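Local structure of CurJ (Moorea producens 3L, 5TZ6) at residues 226-231 with 273-278. The protein is an inactivated dehydratase domain of a curacin polyketide synthase module, whose active form probably carries out vinylogous dehydration of its polyketide substrate. The protein carries 1 engineered substitution. Residues are numbered along the deposited sequence; the frame is centred on the assembly and turned at random.
Sequences IALVLD and EKFKAD
The nearest CA atoms across the two segments, those of Val229 and Phe275, lie 9.1 Å apart, a separation spanned by side chains alone. Residues 274-278 run extended as the start of strand 274-282, with Phe275 hydrogen-bonded through its backbone to Gly297 of strand 288-300, whereas 226-231 follows helix 215-223 and makes a turn in which Val229 N hydrogen-bonds Ile226 O (3.1 Å). Phe275 points its ring at this turn: CG stands anti to the backbone N (chi1 -166°), which carries the ring out from the strand, CZ foremost. Leu228 meets the rim of that ring, its CD1 lying near the ring plane at 3.5 Å from Phe275 CZ, and its CB also touches CZ at 3.7 Å. Val229 comes in obliquely at the CE2-CD2 bond through one methyl, CG1, which sits 3.6 Å from Phe275 CE2 and 3.7 Å from CD2. Ile225 adds a further contact to the ring. Val229 also touches Phe240, a residue of the ligand pocket, and its side chain is about 9 Å from the bound (2E,5R)-5-hydroxy-2-methylhept-2-enoic acid. An alanine in place of Phe275 would probably leave Leu228 CD1 and Val229 CG1 without their ring partner and open a gap between loop and strand. Since every touching atom is carbon, the contact depends on shape and burial as it packs the loop after helix 215-223 against the hot-dog sheet.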
loop_
_atom_site.group_PDB
_atom_site.type_symbol
_atom_site.label_atom_id
_atom_site.label_comp_id
_atom_site.label_asym_id
_atom_site.label_seq_id
_atom_site.Cartn_x
_atom_site.Cartn_y
_atom_site.Cartn_z
ATOM N N ILE A 226 12.956 28.587 21.844
ATOM C CA ILE A 226 14.223 28.579 22.558
ATOM C C ILE A 226 14.654 30.002 22.872
ATOM O O ILE A 226 15.344 30.245 23.870
ATOM C CB ILE A 226 15.294 27.844 21.729
ATOM C CG1 ILE A 226 15.001 26.343 21.672
ATOM C CG2 ILE A 226 16.696 28.134 22.275
ATOM C CD1 ILE A 226 14.888 25.687 23.036
ATOM N N ALA A 227 14.248 30.965 22.038
ATOM C CA ALA A 227 14.673 32.350 22.212
ATOM C C ALA A 227 14.046 33.020 23.425
ATOM O O ALA A 227 14.495 34.105 23.810
ATOM C CB ALA A 227 14.358 33.159 20.952
ATOM N N LEU A 228 13.046 32.405 24.045
ATOM C CA LEU A 228 12.452 32.942 25.260
ATOM C C LEU A 228 12.997 32.296 26.526
ATOM O O LEU A 228 12.532 32.628 27.619
ATOM C CB LEU A 228 10.930 32.776 25.217
ATOM C CG LEU A 228 10.249 33.237 23.932
ATOM C CD1 LEU A 228 8.790 32.825 23.936
ATOM C CD2 LEU A 228 10.374 34.746 23.768
ATOM N N VAL A 229 13.961 31.381 26.406
ATOM C CA VAL A 229 14.483 30.658 27.561
ATOM C C VAL A 229 16.009 30.633 27.543
ATOM O O VAL A 229 16.632 29.766 28.165
ATOM C CB VAL A 229 13.914 29.227 27.604
ATOM C CG1 VAL A 229 12.396 29.261 27.620
ATOM C CG2 VAL A 229 14.414 28.435 26.417
ATOM N N LEU A 230 16.622 31.585 26.835
ATOM C CA LEU A 230 18.079 31.601 26.732
ATOM C C LEU A 230 18.747 31.866 28.077
ATOM O O LEU A 230 19.904 31.481 28.281
ATOM C CB LEU A 230 18.526 32.647 25.708
ATOM C CG LEU A 230 18.173 32.375 24.246
ATOM C CD1 LEU A 230 18.597 33.538 23.366
ATOM C CD2 LEU A 230 18.844 31.092 23.789
ATOM N N ASP A 231 18.051 32.544 28.991
ATOM C CA ASP A 231 18.658 32.959 30.256
ATOM C C ASP A 231 18.652 31.861 31.318
ATOM O O ASP A 231 19.595 31.759 32.112
ATOM C CB ASP A 231 17.930 34.194 30.791
ATOM C CG ASP A 231 16.431 33.967 30.945
ATOM O OD1 ASP A 231 15.822 33.333 30.053
ATOM O OD2 ASP A 231 15.861 34.418 31.961
ATOM N N GLU A 273 8.701 23.306 34.416
ATOM C CA GLU A 273 9.206 22.390 33.411
ATOM C C GLU A 273 8.370 22.389 32.145
ATOM O O GLU A 273 8.748 21.727 31.172
ATOM C CB GLU A 273 9.300 20.965 33.977
ATOM C CG GLU A 273 10.633 20.692 34.658
ATOM C CD GLU A 273 10.533 19.678 35.778
ATOM O OE1 GLU A 273 9.762 19.913 36.732
ATOM O OE2 GLU A 273 11.235 18.647 35.705
ATOM N N LYS A 274 7.245 23.092 32.136
ATOM C CA LYS A 274 6.397 23.205 30.961
ATOM C C LYS A 274 6.520 24.610 30.393
ATOM O O LYS A 274 6.390 25.595 31.127
ATOM C CB LYS A 274 4.937 22.925 31.308
ATOM C CG LYS A 274 4.653 21.521 31.784
ATOM C CD LYS A 274 3.223 21.425 32.278
ATOM C CE LYS A 274 2.816 19.991 32.501
ATOM N NZ LYS A 274 3.890 19.227 33.190
ATOM N N PHE A 275 6.773 24.699 29.095
ATOM C CA PHE A 275 6.748 25.968 28.385
ATOM C C PHE A 275 5.597 25.935 27.391
ATOM O O PHE A 275 5.542 25.045 26.529
ATOM C CB PHE A 275 8.068 26.240 27.668
ATOM C CG PHE A 275 8.207 27.657 27.213
ATOM C CD1 PHE A 275 7.761 28.039 25.962
ATOM C CD2 PHE A 275 8.744 28.617 28.054
ATOM C CE1 PHE A 275 7.869 29.349 25.549
ATOM C CE2 PHE A 275 8.855 29.927 27.647
ATOM C CZ PHE A 275 8.420 30.295 26.393
ATOM N N LYS A 276 4.693 26.909 27.505
ATOM C CA LYS A 276 3.489 26.978 26.687
ATOM C C LYS A 276 3.517 28.228 25.815
ATOM O O LYS A 276 3.874 29.318 26.279
ATOM C CB LYS A 276 2.228 26.967 27.555
ATOM C CG LYS A 276 2.122 25.760 28.477
ATOM C CD LYS A 276 1.030 25.942 29.523
ATOM C CE LYS A 276 0.791 24.649 30.292
ATOM N NZ LYS A 276 -0.363 24.755 31.228
ATOM N N ALA A 277 3.134 28.061 24.550
ATOM C CA ALA A 277 3.314 29.107 23.556
ATOM C C ALA A 277 2.275 28.994 22.446
ATOM O O ALA A 277 1.747 27.913 22.170
ATOM C CB ALA A 277 4.714 29.034 22.950
ATOM N N ASP A 278 1.991 30.132 21.819
ATOM C CA ASP A 278 1.286 30.208 20.550
ATOM C C ASP A 278 2.256 30.717 19.491
ATOM O O ASP A 278 3.091 31.594 19.764
ATOM C CB ASP A 278 0.070 31.135 20.638
ATOM C CG ASP A 278 -1.050 30.564 21.503
ATOM O OD1 ASP A 278 -1.246 29.331 21.502
ATOM O OD2 ASP A 278 -1.738 31.354 22.185
#